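PDB 7CFA: R.Pab1 family restriction endonuclease from Campylobacter coli, which acts as a restriction DNA glycosylase, probably excising a base within its recognition sequence so that the DNA strand can then be cleaved at the abasic site. Local coordinates for residues L79-I83 and F211-L215; E112-I117 and G165-M169. The protein carries 2 engineered substitutions. One frame throughout, in Å; residues are numbered along the deposited sequence.

Contact 1 of 2, residues L79-I83 and F211-L215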
loop_
_atom_site.group_PDB
_atom_site.type_symbol
_atom_site.label_atom_id
_atom_site.label_comp_id
_atom_site.label_asym_id
_atom_site.label_seq_id
_atom_site.Cartn_x
_atom_site.Cartn_y
_atom_site.Cartn_z
ATOM N N LEU A 79 8.138 17.450 13.627
ATOM C CA LEU A 79 9.320 16.988 14.351
ATOM C C LEU A 79 10.349 18.100 14.515
ATOM O O LEU A 79 10.851 18.339 15.621
ATOM C CB LEU A 79 9.939 15.788 13.633
ATOM C CG LEU A 79 11.248 15.264 14.229
ATOM C CD1 LEU A 79 11.045 14.819 15.670
ATOM C CD2 LEU A 79 11.807 14.128 13.387
ATOM N N SER A 80 10.677 18.797 13.425
ATOM C CA SER A 80 11.697 19.839 13.511
ATOM C C SER A 80 11.194 21.057 14.271
ATOM O O SER A 80 11.984 21.742 14.930
ATOM C CB SER A 80 12.165 20.241 12.114
ATOM O OG SER A 80 11.129 20.885 11.394
ATOM N N ASP A 81 9.893 21.346 14.193
ATOM C CA ASP A 81 9.339 22.433 14.991
ATOM C C ASP A 81 9.354 22.098 16.475
ATOM O O ASP A 81 9.546 22.991 17.308
ATOM C CB ASP A 81 7.918 22.758 14.534
ATOM C CG ASP A 81 7.313 23.911 15.306
ATOM O OD1 ASP A 81 7.922 25.002 15.310
ATOM O OD2 ASP A 81 6.233 23.732 15.905
ATOM N N ILE A 82 9.151 20.826 16.825
ATOM C CA ILE A 82 9.252 20.412 18.222
ATOM C C ILE A 82 10.678 20.599 18.722
ATOM O O ILE A 82 10.910 21.150 19.804
ATOM C CB ILE A 82 8.783 18.956 18.386
ATOM C CG1 ILE A 82 7.277 18.849 18.142
ATOM C CG2 ILE A 82 9.141 18.430 19.767
ATOM C CD1 ILE A 82 6.801 17.435 17.877
ATOM N N ILE A 83 11.656 20.153 17.931
ATOM C CA ILE A 83 13.053 20.290 18.324
ATOM C C ILE A 83 13.459 21.756 18.385
ATOM O O ILE A 83 14.244 22.153 19.254
ATOM C CB ILE A 83 13.943 19.480 17.362
ATOM C CG1 ILE A 83 13.628 17.988 17.497
ATOM C CG2 ILE A 83 15.420 19.746 17.624
ATOM C CD1 ILE A 83 14.418 17.102 16.564
ATOM N N PHE A 211 12.541 12.511 20.304
ATOM C CA PHE A 211 12.417 13.248 19.053
ATOM C C PHE A 211 13.780 13.575 18.458
ATOM O O PHE A 211 13.910 13.666 17.232
ATOM C CB PHE A 211 11.576 14.508 19.283
ATOM C CG PHE A 211 10.182 14.208 19.764
ATOM C CD1 PHE A 211 9.926 14.036 21.118
ATOM C CD2 PHE A 211 9.137 14.066 18.866
ATOM C CE1 PHE A 211 8.652 13.741 21.564
ATOM C CE2 PHE A 211 7.859 13.773 19.309
ATOM C CZ PHE A 211 7.619 13.609 20.659
ATOM N N LEU A 212 14.807 13.731 19.299
ATOM C CA LEU A 212 16.160 13.920 18.781
ATOM C C LEU A 212 16.673 12.659 18.096
ATOM O O LEU A 212 17.292 12.735 17.028
ATOM C CB LEU A 212 17.107 14.336 19.905
ATOM C CG LEU A 212 17.005 15.785 20.385
ATOM C CD1 LEU A 212 17.892 16.005 21.598
ATOM C CD2 LEU A 212 17.382 16.742 19.265
ATOM N N GLU A 213 16.435 11.490 18.698
ATOM C CA GLU A 213 16.822 10.240 18.051
ATOM C C GLU A 213 16.032 10.007 16.770
ATOM O O GLU A 213 16.542 9.383 15.833
ATOM C CB GLU A 213 16.634 9.066 19.013
ATOM C CG GLU A 213 17.594 9.080 20.191
ATOM C CD GLU A 213 17.494 7.833 21.049
ATOM O OE1 GLU A 213 16.706 6.926 20.707
ATOM O OE2 GLU A 213 18.208 7.759 22.071
ATOM N N MET A 214 14.794 10.499 16.709
ATOM C CA MET A 214 13.999 10.344 15.497
ATOM C C MET A 214 14.531 11.230 14.379
ATOM O O MET A 214 14.512 10.839 13.205
ATOM C CB MET A 214 12.535 10.666 15.785
ATOM C CG MET A 214 11.563 10.115 14.761
ATOM S SD MET A 214 9.883 10.667 15.093
ATOM C CE MET A 214 9.841 10.509 16.874
ATOM N N LEU A 215 15.002 12.431 14.723
ATOM C CA LEU A 215 15.647 13.280 13.730
ATOM C C LEU A 215 16.884 12.601 13.158
ATOM O O LEU A 215 17.126 12.646 11.946
ATOM C CB LEU A 215 16.017 14.628 14.350
ATOM C CG LEU A 215 16.495 15.696 13.365
ATOM C CD1 LEU A 215 15.346 16.137 12.469
ATOM C CD2 LEU A 215 17.104 16.883 14.095
#
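The carbonyl oxygen F211 O accepts the helical bond from L215 N at 3.0 Å, while two methyl groups of the facing helix close over it: L79 CD1 and I83 CD1 each approach F211 O to 3.5 Å. With its bond made inside its own helix, this oxygen can lie in an apolar interface. L79 reaches it because CG stands anti to the backbone N (chi1 176°), which sends the fork of the leucine across the gap. CD1 also meets the F211 ring at its edge, in the ring plane, and CD2 goes the other way, to within 3.9 Å of L215 N. I82 lays CG2 over one face of the same ring. I83 suits its place by branching: CD1 touches L215 CD2 at 3.7 Å, and CG2 takes L212 CD2 at 3.9 Å. The F211 ring also meets that of F172 on strand 166-175, with their planes at about 65°, while I236 and I233 of helix 223-237 cover I83 and L215. The short axes run 10.0 Å apart at 131°, closer to antiparallel than parallel. This is buried helix-helix packing: helices 79-88, 208-219 and 223-237 pack together, and M214 and F211 meet strand 166-175 of the sheet.

Contact 2 of 2, residues E112-I117 and G165-M169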
loop_
_atom_site.group_PDB
_atom_site.type_symbol
_atom_site.label_atom_id
_atom_site.label_comp_id
_atom_site.label_asym_id
_atom_site.label_seq_id
_atom_site.Cartn_x
_atom_site.Cartn_y
_atom_site.Cartn_z
ATOM N N GLU A 112 17.732 3.565 2.445
ATOM C CA GLU A 112 17.220 3.268 1.111
ATOM C C GLU A 112 18.254 2.595 0.217
ATOM O O GLU A 112 17.886 2.076 -0.841
ATOM C CB GLU A 112 16.698 4.546 0.452
ATOM C CG GLU A 112 15.441 5.088 1.119
ATOM C CD GLU A 112 14.923 6.361 0.479
ATOM O OE1 GLU A 112 15.519 6.818 -0.520
ATOM O OE2 GLU A 112 13.915 6.905 0.979
ATOM N N ASP A 113 19.528 2.585 0.612
ATOM C CA ASP A 113 20.547 1.843 -0.117
ATOM C C ASP A 113 20.782 0.447 0.445
ATOM O O ASP A 113 21.199 -0.442 -0.304
ATOM C CB ASP A 113 21.873 2.616 -0.120
ATOM C CG ASP A 113 21.787 3.919 -0.894
ATOM O OD1 ASP A 113 21.049 3.966 -1.901
ATOM O OD2 ASP A 113 22.455 4.896 -0.494
ATOM N N LYS A 114 20.513 0.233 1.733
ATOM C CA LYS A 114 20.719 -1.065 2.364
ATOM C C LYS A 114 19.462 -1.921 2.416
ATOM O O LYS A 114 19.568 -3.150 2.459
ATOM C CB LYS A 114 21.251 -0.885 3.791
ATOM C CG LYS A 114 22.556 -0.110 3.883
ATOM C CD LYS A 114 23.655 -0.769 3.064
ATOM C CE LYS A 114 24.952 0.024 3.144
ATOM N NZ LYS A 114 26.043 -0.599 2.338
ATOM N N MET A 115 18.279 -1.313 2.426
ATOM C CA MET A 115 17.044 -2.083 2.484
ATOM C C MET A 115 16.626 -2.491 1.078
ATOM O O MET A 115 16.595 -1.663 0.162
ATOM C CB MET A 115 15.941 -1.277 3.167
ATOM C CG MET A 115 16.214 -0.995 4.640
ATOM S SD MET A 115 16.437 -2.495 5.629
ATOM C CE MET A 115 18.203 -2.481 5.905
ATOM N N LYS A 116 16.315 -3.771 0.908
ATOM C CA LYS A 116 16.028 -4.340 -0.398
ATOM C C LYS A 116 14.642 -4.964 -0.408
ATOM O O LYS A 116 14.258 -5.668 0.532
ATOM C CB LYS A 116 17.072 -5.397 -0.783
ATOM C CG LYS A 116 18.508 -4.887 -0.796
ATOM C CD LYS A 116 18.722 -3.830 -1.874
ATOM C CE LYS A 116 20.136 -3.268 -1.816
ATOM N NZ LYS A 116 20.303 -2.061 -2.673
ATOM N N ILE A 117 13.897 -4.692 -1.471
ATOM C CA ILE A 117 12.657 -5.399 -1.756
ATOM C C ILE A 117 12.999 -6.617 -2.600
ATOM O O ILE A 117 13.673 -6.501 -3.631
ATOM C CB ILE A 117 11.650 -4.481 -2.470
ATOM C CG1 ILE A 117 11.242 -3.332 -1.543
ATOM C CG2 ILE A 117 10.431 -5.268 -2.927
ATOM C CD1 ILE A 117 10.263 -2.357 -2.161
ATOM N N GLY A 165 14.755 2.259 -7.279
ATOM C CA GLY A 165 15.127 2.178 -5.887
ATOM C C GLY A 165 13.930 1.994 -4.978
ATOM O O GLY A 165 12.820 1.670 -5.410
ATOM N N VAL A 166 14.167 2.208 -3.685
ATOM C CA VAL A 166 13.143 2.045 -2.665
ATOM C C VAL A 166 13.061 3.320 -1.839
ATOM O O VAL A 166 13.984 4.135 -1.811
ATOM C CB VAL A 166 13.413 0.830 -1.754
ATOM C CG1 VAL A 166 13.446 -0.448 -2.573
ATOM C CG2 VAL A 166 14.714 1.020 -0.992
ATOM N N GLN A 167 11.928 3.483 -1.160
ATOM C CA GLN A 167 11.683 4.633 -0.307
ATOM C C GLN A 167 11.184 4.164 1.053
ATOM O O GLN A 167 10.496 3.141 1.155
ATOM C CB GLN A 167 10.660 5.593 -0.929
ATOM C CG GLN A 167 9.315 4.951 -1.230
ATOM C CD GLN A 167 8.281 5.955 -1.700
ATOM O OE1 GLN A 167 8.302 7.119 -1.300
ATOM N NE2 GLN A 167 7.371 5.509 -2.559
ATOM N N GLY A 168 11.526 4.918 2.082
ATOM C CA GLY A 168 11.128 4.617 3.448
ATOM C C GLY A 168 10.109 5.626 3.953
ATOM O O GLY A 168 10.261 6.832 3.747
ATOM N N MET A 169 9.066 5.110 4.598
ATOM C CA MET A 169 8.056 5.920 5.267
ATOM C C MET A 169 8.151 5.658 6.762
ATOM O O MET A 169 7.996 4.514 7.204
ATOM C CB MET A 169 6.653 5.598 4.752
ATOM C CG MET A 169 6.293 6.261 3.431
ATOM S SD MET A 169 7.269 5.670 2.034
ATOM C CE MET A 169 6.790 3.945 1.994
#
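This is a contact near the surface between the short helix 111-114, with the segment leaving it, and the beginning of strand 166-175 in the large antiparallel sheet, which is consistent with the half-pipe fold of the R.PabI family. The 112-117 segment crosses the strand's start on its way to strand 118-127, at one edge of the sheet within this chain. V166 fills the angle between the two: CG2 lies 3.3 Å from E112 O and 3.5 Å from M115 O, whereas CG1 packs against I117 CD1 at 3.7 Å, the two side chains lying alongside each other and pointing opposite ways. A compact beta-branched residue suits this place, because one methyl, CG2, can sit by the carbonyls of E112 and M115 while the other, CG1, turns to I117. Beyond the turn, K116 O is hydrogen-bonded to Y136 OH of the second subunit, so the segment also meets the dimer partner. The one hydrogen bond between the segments is made by E112, whose chain, fully extended beyond CG, passes alongside V166 O. E112 OE1 and V166 O are both acceptors only 3.3 Å apart, a closeness probably eased by K160, whose NZ forms a salt bridge with OE1 and a weak hydrogen bond with V166 O. The second carboxylate oxygen is used differently: G168 N donates to E112 OE2 at 3.3 Å with an angle of 154°, arriving on the anti side and 34° out of the carboxylate plane.

Overall arrangement
The centres of the two contacts lie 22 Å apart and their nearest atoms about 10 Å apart, so they do not touch. Along the chain, both segments of contact 2 fall between those of contact 1, in the order 79-83, 112-117, 165-169, 211-215. Strand 166-175 connects them: its start takes part in contact 2, and farther along L170 and F172 touch helix 208-219 of contact 1. A second route is a backbone hydrogen bond between E112 and L221, in the loop between helices 208-219 and 223-237. Contact 1 thus belongs to the buried helical part, while contact 2 joins a helix end to the sheet near the subunit interface.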